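Local atomic coordinates of hydrazine synthase subunit alpha (Candidatus Kuenenia stuttgartiensis, PDB entry 5C2V), a protein that works within the hydrazine synthase complex, where it condenses hydroxylamine made in the gamma subunit with ammonia to give hydrazine, and carries two c-type hemes. Residues 720-725 with 755-760. Sequence-based numbering, arbitrary orientation.
Sequences WRLYEA and YAIVEW. With HEC (heme c), chain B.
With CG anti to its carbonyl carbon (chi1 -75°) and chi2 extended, Leu722 sends CD1 out to Ile757, whose CG1 branch leaves its own backbone in the same sense (chi1 -62°). The two side chains cross at about a right angle, Leu722 CD1 to Ile757 CD1 3.8 Å. The other Leu722 methyl, CD2, meets the heme methyl CMB, so one leucine touches both helix 751-762 and the porphyrin, close to the axial ligand His745. One residue on, Tyr723 reaches across with its phenol end: OH comes to 3.6 Å from Val758 CG2, which sits at the ring edge near its plane. Arg754 adds a cation-pi contact to this ring. A Schellman motif ends helix 717-722, with Glu724 (positive phi) as C-prime. The Glu724 carboxylate lies beside Arg721 in a salt bridge: OE1 takes NH2 on its syn lone pair and lies in the guanidinium plane. OE1 also accepts from His745 N. Arg721 NH1 and NH2 both donate to heme propionate O1D, at 2.6 and 2.8 Å. Across the two segments, then, methyls and a phenol end meet, while Arg721 would be expected to stabilise the ionised propionate and Glu724 probably steadies the backbone of the axial histidine.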
ATOM      1  N   TRP D 720       4.900 -27.327  -1.876  1.00 42.13           N
ATOM      2  CA  TRP D 720       5.628 -27.455  -3.137  1.00 42.26           C
ATOM      3  C   TRP D 720       6.572 -28.651  -3.101  1.00 46.74           C
ATOM      4  O   TRP D 720       6.693 -29.388  -4.078  1.00 42.95           O
ATOM      5  CB  TRP D 720       6.419 -26.179  -3.439  1.00 50.43           C
ATOM      6  CG  TRP D 720       5.623 -25.100  -4.112  1.00 46.23           C
ATOM      7  CD1 TRP D 720       4.403 -24.622  -3.737  1.00 39.82           C
ATOM      8  CD2 TRP D 720       6.007 -24.350  -5.272  1.00 49.52           C
ATOM      9  NE1 TRP D 720       3.997 -23.628  -4.595  1.00 47.33           N
ATOM     10  CE2 TRP D 720       4.966 -23.441  -5.546  1.00 50.62           C
ATOM     11  CE3 TRP D 720       7.129 -24.360  -6.106  1.00 42.47           C
ATOM     12  CZ2 TRP D 720       5.011 -22.554  -6.619  1.00 51.12           C
ATOM     13  CZ3 TRP D 720       7.173 -23.478  -7.170  1.00 42.58           C
ATOM     14  CH2 TRP D 720       6.121 -22.588  -7.418  1.00 47.15           C
ATOM     15  N   ARG D 721       7.233 -28.839  -1.964  1.00 38.46           N
ATOM     16  CA  ARG D 721       8.178 -29.938  -1.802  1.00 40.06           C
ATOM     17  C   ARG D 721       7.476 -31.265  -1.539  1.00 42.40           C
ATOM     18  O   ARG D 721       7.905 -32.308  -2.033  1.00 44.63           O
ATOM     19  CB  ARG D 721       9.162 -29.636  -0.670  1.00 49.01           C
ATOM     20  CG  ARG D 721      10.130 -28.506  -0.981  1.00 42.78           C
ATOM     21  CD  ARG D 721      10.782 -28.707  -2.340  1.00 36.73           C
ATOM     22  NE  ARG D 721      11.416 -30.017  -2.458  1.00 47.97           N
ATOM     23  CZ  ARG D 721      12.666 -30.277  -2.090  1.00 47.09           C
ATOM     24  NH1 ARG D 721      13.420 -29.316  -1.576  1.00 29.65           N
ATOM     25  NH2 ARG D 721      13.160 -31.499  -2.234  1.00 55.17           N
ATOM     26  N   LEU D 722       6.401 -31.226  -0.759  1.00 50.74           N
ATOM     27  CA  LEU D 722       5.654 -32.437  -0.447  1.00 44.43           C
ATOM     28  C   LEU D 722       4.988 -33.020  -1.692  1.00 55.23           C
ATOM     29  O   LEU D 722       4.766 -34.226  -1.774  1.00 48.85           O
ATOM     30  CB  LEU D 722       4.608 -32.163   0.636  1.00 47.87           C
ATOM     31  CG  LEU D 722       5.160 -32.013   2.056  1.00 46.34           C
ATOM     32  CD1 LEU D 722       4.073 -31.565   3.020  1.00 32.49           C
ATOM     33  CD2 LEU D 722       5.791 -33.315   2.525  1.00 39.37           C
ATOM     34  N   TYR D 723       4.646 -32.161  -2.649  1.00 52.64           N
ATOM     35  CA  TYR D 723       4.134 -32.632  -3.934  1.00 45.17           C
ATOM     36  C   TYR D 723       5.210 -32.674  -5.023  1.00 50.82           C
ATOM     37  O   TYR D 723       4.962 -33.169  -6.122  1.00 40.23           O
ATOM     38  CB  TYR D 723       2.970 -31.752  -4.394  1.00 43.51           C
ATOM     39  CG  TYR D 723       1.689 -31.970  -3.619  1.00 54.96           C
ATOM     40  CD1 TYR D 723       1.513 -31.414  -2.360  1.00 51.07           C
ATOM     41  CD2 TYR D 723       0.654 -32.729  -4.150  1.00 57.95           C
ATOM     42  CE1 TYR D 723       0.344 -31.608  -1.649  1.00 57.19           C
ATOM     43  CE2 TYR D 723      -0.520 -32.930  -3.447  1.00 52.59           C
ATOM     44  CZ  TYR D 723      -0.668 -32.368  -2.197  1.00 55.37           C
ATOM     45  OH  TYR D 723      -1.834 -32.564  -1.493  1.00 52.97           O
ATOM     46  N   GLU D 724       6.403 -32.176  -4.697  1.00 58.97           N
ATOM     47  CA  GLU D 724       7.529 -32.111  -5.636  1.00 44.14           C
ATOM     48  C   GLU D 724       7.158 -31.552  -7.013  1.00 48.49           C
ATOM     49  O   GLU D 724       7.485 -32.149  -8.039  1.00 41.55           O
ATOM     50  CB  GLU D 724       8.164 -33.494  -5.803  1.00 36.67           C
ATOM     51  CG  GLU D 724       8.880 -34.016  -4.563  1.00 58.06           C
ATOM     52  CD  GLU D 724      10.149 -33.243  -4.234  1.00 64.41           C
ATOM     53  OE1 GLU D 724      10.707 -33.457  -3.138  1.00 53.03           O
ATOM     54  OE2 GLU D 724      10.596 -32.427  -5.070  1.00 55.43           O
ATOM     55  N   ALA D 725       6.476 -30.411  -7.027  1.00 40.17           N
ATOM     56  CA  ALA D 725       6.073 -29.764  -8.274  1.00 43.26           C
ATOM     57  C   ALA D 725       5.836 -28.276  -8.044  1.00 48.37           C
ATOM     58  O   ALA D 725       5.714 -27.837  -6.901  1.00 47.83           O
ATOM     59  CB  ALA D 725       4.824 -30.422  -8.838  1.00 41.32           C
ATOM     60  N   TYR D 755      -2.521 -34.172   2.921  1.00 55.88           N
ATOM     61  CA  TYR D 755      -3.682 -33.303   2.786  1.00 40.84           C
ATOM     62  C   TYR D 755      -4.120 -32.755   4.139  1.00 37.53           C
ATOM     63  O   TYR D 755      -4.826 -31.751   4.207  1.00 44.05           O
ATOM     64  CB  TYR D 755      -4.846 -34.033   2.118  1.00 38.73           C
ATOM     65  CG  TYR D 755      -5.940 -33.090   1.676  1.00 49.25           C
ATOM     66  CD1 TYR D 755      -5.769 -32.280   0.561  1.00 43.91           C
ATOM     67  CD2 TYR D 755      -7.133 -32.996   2.379  1.00 42.85           C
ATOM     68  CE1 TYR D 755      -6.758 -31.408   0.154  1.00 54.92           C
ATOM     69  CE2 TYR D 755      -8.130 -32.126   1.977  1.00 48.23           C
ATOM     70  CZ  TYR D 755      -7.936 -31.334   0.864  1.00 52.84           C
ATOM     71  OH  TYR D 755      -8.921 -30.465   0.456  1.00 64.31           O
ATOM     72  N   ALA D 756      -3.711 -33.420   5.214  1.00 39.09           N
ATOM     73  CA  ALA D 756      -3.941 -32.881   6.549  1.00 40.69           C
ATOM     74  C   ALA D 756      -3.093 -31.631   6.721  1.00 51.25           C
ATOM     75  O   ALA D 756      -3.555 -30.620   7.257  1.00 45.46           O
ATOM     76  CB  ALA D 756      -3.619 -33.908   7.620  1.00 26.40           C
ATOM     77  N   ILE D 757      -1.848 -31.703   6.255  1.00 50.92           N
ATOM     78  CA  ILE D 757      -0.973 -30.534   6.269  1.00 46.50           C
ATOM     79  C   ILE D 757      -1.543 -29.421   5.385  1.00 53.78           C
ATOM     80  O   ILE D 757      -1.564 -28.249   5.780  1.00 44.26           O
ATOM     81  CB  ILE D 757       0.452 -30.889   5.800  1.00 55.32           C
ATOM     82  CG1 ILE D 757       1.077 -31.920   6.741  1.00 46.45           C
ATOM     83  CG2 ILE D 757       1.320 -29.642   5.728  1.00 47.27           C
ATOM     84  CD1 ILE D 757       2.487 -32.315   6.364  1.00 54.93           C
ATOM     85  N   VAL D 758      -2.013 -29.797   4.197  1.00 41.23           N
ATOM     86  CA  VAL D 758      -2.638 -28.847   3.276  1.00 37.06           C
ATOM     87  C   VAL D 758      -3.811 -28.118   3.931  1.00 42.02           C
ATOM     88  O   VAL D 758      -3.898 -26.888   3.879  1.00 47.49           O
ATOM     89  CB  VAL D 758      -3.136 -29.548   1.995  1.00 53.68           C
ATOM     90  CG1 VAL D 758      -3.939 -28.582   1.136  1.00 32.62           C
ATOM     91  CG2 VAL D 758      -1.964 -30.122   1.212  1.00 37.05           C
ATOM     92  N   GLU D 759      -4.702 -28.885   4.552  1.00 46.53           N
ATOM     93  CA  GLU D 759      -5.846 -28.327   5.264  1.00 48.24           C
ATOM     94  C   GLU D 759      -5.401 -27.398   6.385  1.00 47.58           C
ATOM     95  O   GLU D 759      -5.965 -26.317   6.565  1.00 38.28           O
ATOM     96  CB  GLU D 759      -6.724 -29.441   5.838  1.00 56.75           C
ATOM     97  CG  GLU D 759      -7.633 -30.104   4.822  1.00 57.03           C
ATOM     98  CD  GLU D 759      -8.556 -31.128   5.454  1.00 58.00           C
ATOM     99  OE1 GLU D 759      -8.122 -31.817   6.402  1.00 58.51           O
ATOM    100  OE2 GLU D 759      -9.716 -31.239   5.007  1.00 62.20           O
ATOM    101  N   TRP D 760      -4.391 -27.829   7.135  1.00 50.92           N
ATOM    102  CA  TRP D 760      -3.853 -27.028   8.228  1.00 50.79           C
ATOM    103  C   TRP D 760      -3.380 -25.664   7.739  1.00 54.36           C
ATOM    104  O   TRP D 760      -3.695 -24.639   8.341  1.00 47.99           O
ATOM    105  CB  TRP D 760      -2.703 -27.762   8.920  1.00 50.40           C
ATOM    106  CG  TRP D 760      -1.937 -26.899   9.877  1.00 60.67           C
ATOM    107  CD1 TRP D 760      -2.410 -26.318  11.018  1.00 61.60           C
ATOM    108  CD2 TRP D 760      -0.558 -26.523   9.778  1.00 63.38           C
ATOM    109  NE1 TRP D 760      -1.412 -25.601  11.633  1.00 45.10           N
ATOM    110  CE2 TRP D 760      -0.265 -25.712  10.892  1.00 62.10           C
ATOM    111  CE3 TRP D 760       0.456 -26.793   8.855  1.00 51.98           C
ATOM    112  CZ2 TRP D 760       0.999 -25.167  11.108  1.00 58.33           C
ATOM    113  CZ3 TRP D 760       1.711 -26.253   9.071  1.00 40.86           C
ATOM    114  CH2 TRP D 760       1.972 -25.450  10.187  1.00 55.40           C
TER
HETATM  115 FE   HEC B 906      13.178 -33.160   4.321  1.00 45.26          FE
HETATM  116  CHA HEC B 906      14.913 -30.706   2.663  1.00 38.26           C
HETATM  117  CHB HEC B 906      10.522 -31.025   4.727  1.00 52.26           C
HETATM  118  CHC HEC B 906      11.374 -35.660   5.891  1.00 58.54           C
HETATM  119  CHD HEC B 906      15.891 -35.269   4.170  1.00 54.04           C
HETATM  120  NA  HEC B 906      12.804 -31.216   3.830  1.00 37.90           N
HETATM  121  C1A HEC B 906      13.632 -30.407   3.075  1.00 51.49           C
HETATM  122  C2A HEC B 906      12.913 -29.181   2.790  1.00 42.97           C
HETATM  123  C3A HEC B 906      11.705 -29.265   3.356  1.00 51.66           C
HETATM  124  C4A HEC B 906      11.608 -30.548   4.024  1.00 45.98           C
HETATM  125  CMA HEC B 906      10.603 -28.185   3.306  1.00 41.19           C
HETATM  126  CAA HEC B 906      13.450 -27.986   1.972  1.00 42.64           C
HETATM  127  CBA HEC B 906      14.187 -27.021   2.896  1.00 49.45           C
HETATM  128  CGA HEC B 906      14.582 -25.788   2.124  1.00 53.98           C
HETATM  129  O1A HEC B 906      14.754 -24.711   2.754  1.00 43.41           O
HETATM  130  O2A HEC B 906      14.714 -25.877   0.877  1.00 36.17           O
HETATM  131  NB  HEC B 906      11.319 -33.298   5.205  1.00 56.47           N
HETATM  132  C1B HEC B 906      10.341 -32.324   5.153  1.00 49.25           C
HETATM  133  C2B HEC B 906       9.100 -32.912   5.619  1.00 37.24           C
HETATM  134  C3B HEC B 906       9.340 -34.187   5.947  1.00 54.66           C
HETATM  135  C4B HEC B 906      10.738 -34.457   5.686  1.00 47.67           C
HETATM  136  CMB HEC B 906       7.748 -32.174   5.733  1.00 43.07           C
HETATM  137  CAB HEC B 906       8.328 -35.222   6.490  1.00 45.85           C
HETATM  138  CBB HEC B 906       7.354 -35.648   5.369  1.00 42.55           C
HETATM  139  NC  HEC B 906      13.556 -35.099   4.915  1.00 46.65           N
HETATM  140  C1C HEC B 906      12.675 -35.952   5.552  1.00 58.57           C
HETATM  141  C2C HEC B 906      13.313 -37.245   5.691  1.00 57.82           C
HETATM  142  C3C HEC B 906      14.595 -37.101   5.330  1.00 56.31           C
HETATM  143  C4C HEC B 906      14.751 -35.774   4.759  1.00 54.58           C
HETATM  144  CMC HEC B 906      12.713 -38.418   6.498  1.00 46.59           C
HETATM  145  CAC HEC B 906      15.695 -38.190   5.376  1.00 37.12           C
HETATM  146  CBC HEC B 906      15.366 -39.355   4.414  1.00 37.74           C
HETATM  147  ND  HEC B 906      15.121 -32.996   3.541  1.00 55.49           N
HETATM  148  C1D HEC B 906      16.050 -34.034   3.575  1.00 48.97           C
HETATM  149  C2D HEC B 906      17.239 -33.608   2.873  1.00 57.95           C
HETATM  150  C3D HEC B 906      16.954 -32.183   2.381  1.00 62.10           C
HETATM  151  C4D HEC B 906      15.609 -31.884   2.854  1.00 46.65           C
HETATM  152  CMD HEC B 906      18.529 -34.428   2.652  1.00 46.49           C
HETATM  153  CAD HEC B 906      17.956 -31.308   1.582  1.00 40.26           C
HETATM  154  CBD HEC B 906      17.329 -30.447   0.485  1.00 41.71           C
HETATM  155  CGD HEC B 906      16.513 -31.266  -0.482  1.00 57.04           C
HETATM  156  O1D HEC B 906      15.633 -30.676  -1.160  1.00 40.56           O
HETATM  157  O2D HEC B 906      16.736 -32.499  -0.582  1.00 74.10           O